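Local coordinates for glycosyl hydrolase family 62 protein (Coprinopsis cinerea, PDB 5B6T) that hydrolyses alpha-L-arabinofuranosidic linkages as a family 62 glycoside hydrolase, probably releasing arabinose side groups from arabinoxylan in plant cell walls, at residues Gly36-Phe41 with Tyr54-Trp60; Asn51-Ile55 with Ser67-Asp72. Numbering follows the deposited sequence.

Contacts 1 and 2 are the second and third of the three strand pairings in one antiparallel four-stranded sheet, a blade of the five-bladed beta-propeller expected for GH62. Strand 49-57 pairs with 37-46 in contact 1 and with 68-70, one of the two edge strands, in contact 2; both include Tyr-54 and Ile-55. Contact 1 is buried towards Phe-41 and Tyr-54 and opens towards Gly-36 and Thr-58, whereas contact 2 sets the buried strand 51-55 against a more exposed edge. Contact 1, the larger, is rich in aromatic rings and side-chain hydrogen bonds; contact 2 is held by backbone bonds and apolar packing. They meet where Phe-41 CD2 lies 4.0 Å from Leu-71 CD1.

Contact 1: residues Gly36-Phe41 with Tyr54-Trp60; sequences GRWHVF and YISFTDW
Trp-38 lays its CB over the face of the Phe-57 ring, 3.7 Å from the centroid in a CH-pi contact, while its indole lies obliquely against Trp-60, five-membered-ring centroids 4.3 Å apart and planes at 38°. Rotamer m at Trp-38 and p at Phe-57 bring these groups together. Beneath them, strands 37-41 and 54-57 run antiparallel, axes 4.7 Å apart at 163°, as neighbouring strands of a beta hairpin in one propeller blade. Trp-38/Phe-57 and Val-40/Ile-55 are hydrogen-bonded pairs: Trp-38 N to Phe-57 O 2.8 Å, Phe-57 N to Trp-38 O 3.2 Å, Val-40 N to Ile-55 O and Ile-55 N to Val-40 O both 2.8 Å. Their side chains share one face, where Val-40 CG2 reaches Phe-57 CE1 at 3.8 Å; Arg-285 and Leu-287 of strand 285-290 touch Trp-60 there. His-39/Ser-56 and Phe-41/Tyr-54 are non-hydrogen-bonded pairs whose side chains occupy the other face. Tyr-54, chi1 t, brings CD1 to 3.4 Å from Phe-41 CZ and sets its OH 2.7 Å from His-39 ND1 in a hydrogen bond; His-39 NE2 is bonded to the carbonyl of His-34. At the open end, after Gly-36 at positive phi, Arg-37 folds across so that NE donates to Ser-56 OG at 2.8 Å, and that hydroxyl donates onward to Trp-38 O at 2.9 Å. Both sides thus carry aromatic clusters: Trp-38, Phe-57 and Trp-60 meet through apolar contacts, while around His-39, Phe-41 and Tyr-54 the Ser-56 relay and the His-39/Tyr-54 bond add polar ties between the strands.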
loop_
_atom_site.group_PDB
_atom_site.type_symbol
_atom_site.label_atom_id
_atom_site.label_comp_id
_atom_site.label_asym_id
_atom_site.label_seq_id
_atom_site.Cartn_x
_atom_site.Cartn_y
_atom_site.Cartn_z
ATOM N N GLY A 36 6.323 15.322 13.783
ATOM C CA GLY A 36 7.521 15.834 13.181
ATOM C C GLY A 36 8.423 14.860 12.463
ATOM O O GLY A 36 9.547 15.205 12.104
ATOM N N ARG A 37 7.949 13.634 12.266
ATOM C CA ARG A 37 8.723 12.607 11.611
ATOM C C ARG A 37 7.873 11.799 10.657
ATOM O O ARG A 37 6.664 11.605 10.878
ATOM C CB ARG A 37 9.320 11.611 12.634
ATOM C CG ARG A 37 10.221 12.184 13.706
ATOM C CD ARG A 37 10.700 11.078 14.629
ATOM N NE ARG A 37 11.696 10.209 14.011
ATOM C CZ ARG A 37 12.978 10.546 13.796
ATOM N NH1 ARG A 37 13.430 11.740 14.136
ATOM N NH2 ARG A 37 13.804 9.675 13.242
ATOM N N TRP A 38 8.533 11.297 9.625
ATOM C CA TRP A 38 7.970 10.272 8.759
ATOM C C TRP A 38 8.123 8.923 9.419
ATOM O O TRP A 38 9.172 8.614 9.991
ATOM C CB TRP A 38 8.703 10.275 7.413
ATOM C CG TRP A 38 8.444 11.556 6.677
ATOM C CD1 TRP A 38 9.264 12.629 6.565
ATOM C CD2 TRP A 38 7.234 11.892 5.991
ATOM N NE1 TRP A 38 8.640 13.629 5.819
ATOM C CE2 TRP A 38 7.387 13.199 5.469
ATOM C CE3 TRP A 38 6.017 11.226 5.800
ATOM C CZ2 TRP A 38 6.369 13.843 4.760
ATOM C CZ3 TRP A 38 5.010 11.873 5.074
ATOM C CH2 TRP A 38 5.198 13.162 4.577
ATOM N N HIS A 39 7.073 8.118 9.304
ATOM C CA HIS A 39 7.059 6.755 9.821
ATOM C C HIS A 39 6.714 5.869 8.635
ATOM O O HIS A 39 5.590 5.903 8.137
ATOM C CB HIS A 39 6.022 6.593 10.930
ATOM C CG HIS A 39 6.216 7.564 12.037
ATOM N ND1 HIS A 39 6.949 7.288 13.169
ATOM C CD2 HIS A 39 5.829 8.854 12.150
ATOM C CE1 HIS A 39 6.982 8.357 13.948
ATOM N NE2 HIS A 39 6.322 9.328 13.342
ATOM N N VAL A 40 7.690 5.092 8.185
ATOM C CA VAL A 40 7.498 4.236 7.040
ATOM C C VAL A 40 7.560 2.775 7.510
ATOM O O VAL A 40 8.487 2.384 8.244
ATOM C CB VAL A 40 8.566 4.490 5.957
ATOM C CG1 VAL A 40 8.530 3.439 4.839
ATOM C CG2 VAL A 40 8.448 5.918 5.397
ATOM N N PHE A 41 6.587 1.985 7.086
ATOM C CA PHE A 41 6.627 0.529 7.255
ATOM C C PHE A 41 6.742 -0.094 5.897
ATOM O O PHE A 41 6.097 0.362 4.964
ATOM C CB PHE A 41 5.340 0.048 7.947
ATOM C CG PHE A 41 5.170 0.595 9.326
ATOM C CD1 PHE A 41 4.749 1.896 9.542
ATOM C CD2 PHE A 41 5.482 -0.197 10.423
ATOM C CE1 PHE A 41 4.661 2.410 10.831
ATOM C CE2 PHE A 41 5.343 0.299 11.700
ATOM C CZ PHE A 41 4.914 1.590 11.903
ATOM N N TYR A 54 10.418 -1.056 10.120
ATOM C CA TYR A 54 9.993 0.276 10.475
ATOM C C TYR A 54 11.185 1.214 10.289
ATOM O O TYR A 54 12.327 0.892 10.694
ATOM C CB TYR A 54 9.517 0.316 11.923
ATOM C CG TYR A 54 9.320 1.689 12.499
ATOM C CD1 TYR A 54 8.241 2.478 12.104
ATOM C CD2 TYR A 54 10.169 2.204 13.489
ATOM C CE1 TYR A 54 8.040 3.741 12.629
ATOM C CE2 TYR A 54 9.972 3.475 14.005
ATOM C CZ TYR A 54 8.895 4.238 13.596
ATOM O OH TYR A 54 8.693 5.499 14.127
ATOM N N ILE A 55 10.918 2.334 9.614
ATOM C CA ILE A 55 11.928 3.314 9.254
ATOM C C ILE A 55 11.384 4.689 9.608
ATOM O O ILE A 55 10.259 4.988 9.259
ATOM C CB ILE A 55 12.224 3.261 7.741
ATOM C CG1 ILE A 55 12.435 1.806 7.259
ATOM C CG2 ILE A 55 13.424 4.153 7.404
ATOM C CD1 ILE A 55 12.513 1.659 5.738
ATOM N N SER A 56 12.150 5.528 10.306
ATOM C CA SER A 56 11.656 6.851 10.634
ATOM C C SER A 56 12.752 7.895 10.425
ATOM O O SER A 56 13.933 7.617 10.607
ATOM C CB SER A 56 11.083 6.877 12.059
ATOM O OG SER A 56 10.571 8.147 12.445
ATOM N N PHE A 57 12.330 9.072 10.002
ATOM C CA PHE A 57 13.255 10.146 9.631
ATOM C C PHE A 57 12.491 11.467 9.620
ATOM O O PHE A 57 11.275 11.513 9.403
ATOM C CB PHE A 57 13.900 9.869 8.249
ATOM C CG PHE A 57 12.931 9.427 7.193
ATOM C CD1 PHE A 57 12.617 8.092 7.040
ATOM C CD2 PHE A 57 12.327 10.358 6.352
ATOM C CE1 PHE A 57 11.713 7.691 6.087
ATOM C CE2 PHE A 57 11.425 9.963 5.396
ATOM C CZ PHE A 57 11.119 8.621 5.261
ATOM N N THR A 58 13.217 12.556 9.837
ATOM C CA THR A 58 12.571 13.859 9.895
ATOM C C THR A 58 12.342 14.456 8.518
ATOM O O THR A 58 11.339 15.138 8.320
ATOM C CB THR A 58 13.389 14.874 10.723
ATOM O OG1 THR A 58 14.698 14.947 10.173
ATOM C CG2 THR A 58 13.491 14.469 12.168
ATOM N N ASP A 59 13.247 14.183 7.572
ATOM C CA ASP A 59 13.361 14.895 6.287
ATOM C C ASP A 59 13.636 13.866 5.201
ATOM O O ASP A 59 14.385 12.916 5.438
ATOM C CB ASP A 59 14.465 16.011 6.444
ATOM C CG ASP A 59 15.451 16.137 5.268
ATOM O OD1 ASP A 59 15.149 15.848 4.097
ATOM O OD2 ASP A 59 16.573 16.638 5.502
ATOM N N TRP A 60 13.053 14.046 4.004
ATOM C CA TRP A 60 13.204 13.067 2.924
ATOM C C TRP A 60 14.674 12.907 2.479
ATOM O O TRP A 60 15.071 11.846 2.012
ATOM C CB TRP A 60 12.332 13.439 1.724
ATOM C CG TRP A 60 10.860 13.271 1.938
ATOM C CD1 TRP A 60 9.913 14.252 2.057
ATOM C CD2 TRP A 60 10.153 12.031 2.027
ATOM N NE1 TRP A 60 8.672 13.704 2.205
ATOM C CE2 TRP A 60 8.790 12.338 2.197
ATOM C CE3 TRP A 60 10.539 10.691 1.943
ATOM C CZ2 TRP A 60 7.814 11.345 2.333
ATOM C CZ3 TRP A 60 9.570 9.723 2.087
ATOM C CH2 TRP A 60 8.232 10.052 2.266
#

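Contact 2: residues Asn51-Ile55 with Ser67-Asp72; sequences NLVYI and SFYYLD
Val-53 CG2 forms the apolar centre, 3.5 Å from Phe-68 CB and 4.1 Å from Tyr-70 CD1, in the last hairpin, strands 49-57 and 68-70, of a four-stranded antiparallel propeller blade. Beside it, Ile-55, chi1 m and chi2 t, extends CD1 to 3.5 Å from Phe-68 CE1. On the opposite face Leu-71, also m and t, sets CD1 3.9 Å from Leu-52 CB and CD2 4.0 Å from Tyr-54 CB. The axes of strands 51-55 and 68-70 approach to 4.7 Å, their N-to-C directions antiparallel at 145°. Val-53/Tyr-70 is a non-hydrogen-bonded pair, CA atoms 4.6 Å apart; Tyr-54/Tyr-69 is hydrogen-bonded, Tyr-54 N to Tyr-69 O 2.9 Å and Tyr-69 N to Tyr-54 O 2.8 Å. Residues 71-72 then turn into a 3-10 segment. At the polar edge Asp-72 forms a salt bridge with Arg-21, which also makes a cation-pi contact with Tyr-70, whose hydroxyl bonds Asp-19. Where the strand gives way to this turn, Leu-71 N donates to Leu-52 O at 3.0 Å.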
loop_
_atom_site.group_PDB
_atom_site.type_symbol
_atom_site.label_atom_id
_atom_site.label_comp_id
_atom_site.label_asym_id
_atom_site.label_seq_id
_atom_site.Cartn_x
_atom_site.Cartn_y
_atom_site.Cartn_z
ATOM N N ASN A 51 9.486 -10.225 5.689
ATOM C CA ASN A 51 9.066 -9.745 7.013
ATOM C C ASN A 51 8.883 -8.209 6.869
ATOM O O ASN A 51 8.738 -7.703 5.760
ATOM C CB ASN A 51 10.047 -10.222 8.117
ATOM C CG ASN A 51 9.410 -10.315 9.521
ATOM O OD1 ASN A 51 9.046 -11.403 10.011
ATOM N ND2 ASN A 51 9.382 -9.215 10.215
ATOM N N LEU A 52 8.869 -7.491 7.970
ATOM C CA LEU A 52 8.508 -6.079 7.973
ATOM C C LEU A 52 9.562 -5.272 8.702
ATOM O O LEU A 52 10.156 -5.727 9.676
ATOM C CB LEU A 52 7.157 -5.876 8.679
ATOM C CG LEU A 52 5.929 -6.548 8.048
ATOM C CD1 LEU A 52 4.681 -6.399 8.921
ATOM C CD2 LEU A 52 5.621 -5.993 6.665
ATOM N N VAL A 53 9.733 -4.044 8.229
ATOM C CA VAL A 53 10.677 -3.105 8.834
ATOM C C VAL A 53 10.000 -1.735 9.043
ATOM O O VAL A 53 9.133 -1.322 8.251
ATOM C CB VAL A 53 11.949 -3.018 7.973
ATOM C CG1 VAL A 53 11.667 -2.425 6.612
ATOM C CG2 VAL A 53 13.063 -2.284 8.715
ATOM N N TYR A 54 10.418 -1.056 10.120
ATOM C CA TYR A 54 9.993 0.276 10.475
ATOM C C TYR A 54 11.185 1.214 10.289
ATOM O O TYR A 54 12.327 0.892 10.694
ATOM C CB TYR A 54 9.517 0.316 11.923
ATOM C CG TYR A 54 9.320 1.689 12.499
ATOM C CD1 TYR A 54 8.241 2.478 12.104
ATOM C CD2 TYR A 54 10.169 2.204 13.489
ATOM C CE1 TYR A 54 8.040 3.741 12.629
ATOM C CE2 TYR A 54 9.972 3.475 14.005
ATOM C CZ TYR A 54 8.895 4.238 13.596
ATOM O OH TYR A 54 8.693 5.499 14.127
ATOM N N ILE A 55 10.918 2.334 9.614
ATOM C CA ILE A 55 11.928 3.314 9.254
ATOM C C ILE A 55 11.384 4.689 9.608
ATOM O O ILE A 55 10.259 4.988 9.259
ATOM C CB ILE A 55 12.224 3.261 7.741
ATOM C CG1 ILE A 55 12.435 1.806 7.259
ATOM C CG2 ILE A 55 13.424 4.153 7.404
ATOM C CD1 ILE A 55 12.513 1.659 5.738
ATOM N N SER A 67 18.038 4.491 10.216
ATOM C CA SER A 67 18.165 3.128 10.696
ATOM C C SER A 67 16.875 2.339 10.440
ATOM O O SER A 67 15.782 2.905 10.326
ATOM C CB SER A 67 18.447 3.117 12.201
ATOM O OG SER A 67 17.460 3.853 12.905
ATOM N N PHE A 68 17.043 1.042 10.318
ATOM C CA PHE A 68 15.929 0.113 10.248
ATOM C C PHE A 68 15.656 -0.455 11.628
ATOM O O PHE A 68 16.591 -0.799 12.360
ATOM C CB PHE A 68 16.295 -1.038 9.329
ATOM C CG PHE A 68 16.203 -0.730 7.847
ATOM C CD1 PHE A 68 15.978 0.561 7.357
ATOM C CD2 PHE A 68 16.305 -1.770 6.935
ATOM C CE1 PHE A 68 15.899 0.804 5.988
ATOM C CE2 PHE A 68 16.211 -1.536 5.575
ATOM C CZ PHE A 68 16.001 -0.238 5.099
ATOM N N TYR A 69 14.381 -0.590 11.977
ATOM C CA TYR A 69 13.989 -1.453 13.104
ATOM C C TYR A 69 13.284 -2.636 12.488
ATOM O O TYR A 69 12.144 -2.518 11.996
ATOM C CB TYR A 69 13.079 -0.745 14.146
ATOM C CG TYR A 69 13.006 -1.503 15.445
ATOM C CD1 TYR A 69 12.249 -2.639 15.557
ATOM C CD2 TYR A 69 13.682 -1.050 16.575
ATOM C CE1 TYR A 69 12.207 -3.343 16.759
ATOM C CE2 TYR A 69 13.632 -1.737 17.775
ATOM C CZ TYR A 69 12.891 -2.882 17.853
ATOM O OH TYR A 69 12.857 -3.612 19.034
ATOM N N TYR A 70 13.929 -3.801 12.561
ATOM C CA TYR A 70 13.345 -5.031 12.055
ATOM C C TYR A 70 12.255 -5.531 13.014
ATOM O O TYR A 70 12.517 -5.836 14.173
ATOM C CB TYR A 70 14.435 -6.068 11.873
ATOM C CG TYR A 70 15.414 -5.735 10.760
ATOM C CD1 TYR A 70 15.018 -5.762 9.431
ATOM C CD2 TYR A 70 16.745 -5.412 11.040
ATOM C CE1 TYR A 70 15.904 -5.442 8.397
ATOM C CE2 TYR A 70 17.630 -5.103 10.027
ATOM C CZ TYR A 70 17.213 -5.134 8.700
ATOM O OH TYR A 70 18.090 -4.875 7.651
ATOM N N LEU A 71 11.014 -5.590 12.523
ATOM C CA LEU A 71 9.882 -5.805 13.416
ATOM C C LEU A 71 9.769 -7.235 13.917
ATOM O O LEU A 71 8.975 -7.502 14.826
ATOM C CB LEU A 71 8.572 -5.323 12.786
ATOM C CG LEU A 71 8.509 -3.814 12.581
ATOM C CD1 LEU A 71 7.261 -3.475 11.776
ATOM C CD2 LEU A 71 8.515 -3.064 13.915
ATOM N N ASP A 72 10.587 -8.139 13.381
ATOM C CA ASP A 72 10.660 -9.483 13.964
ATOM C C ASP A 72 11.258 -9.497 15.376
ATOM O O ASP A 72 11.130 -10.494 16.087
ATOM C CB ASP A 72 11.360 -10.480 13.013
ATOM C CG ASP A 72 12.849 -10.167 12.754
ATOM O OD1 ASP A 72 13.497 -9.496 13.533
ATOM O OD2 ASP A 72 13.403 -10.755 11.789
#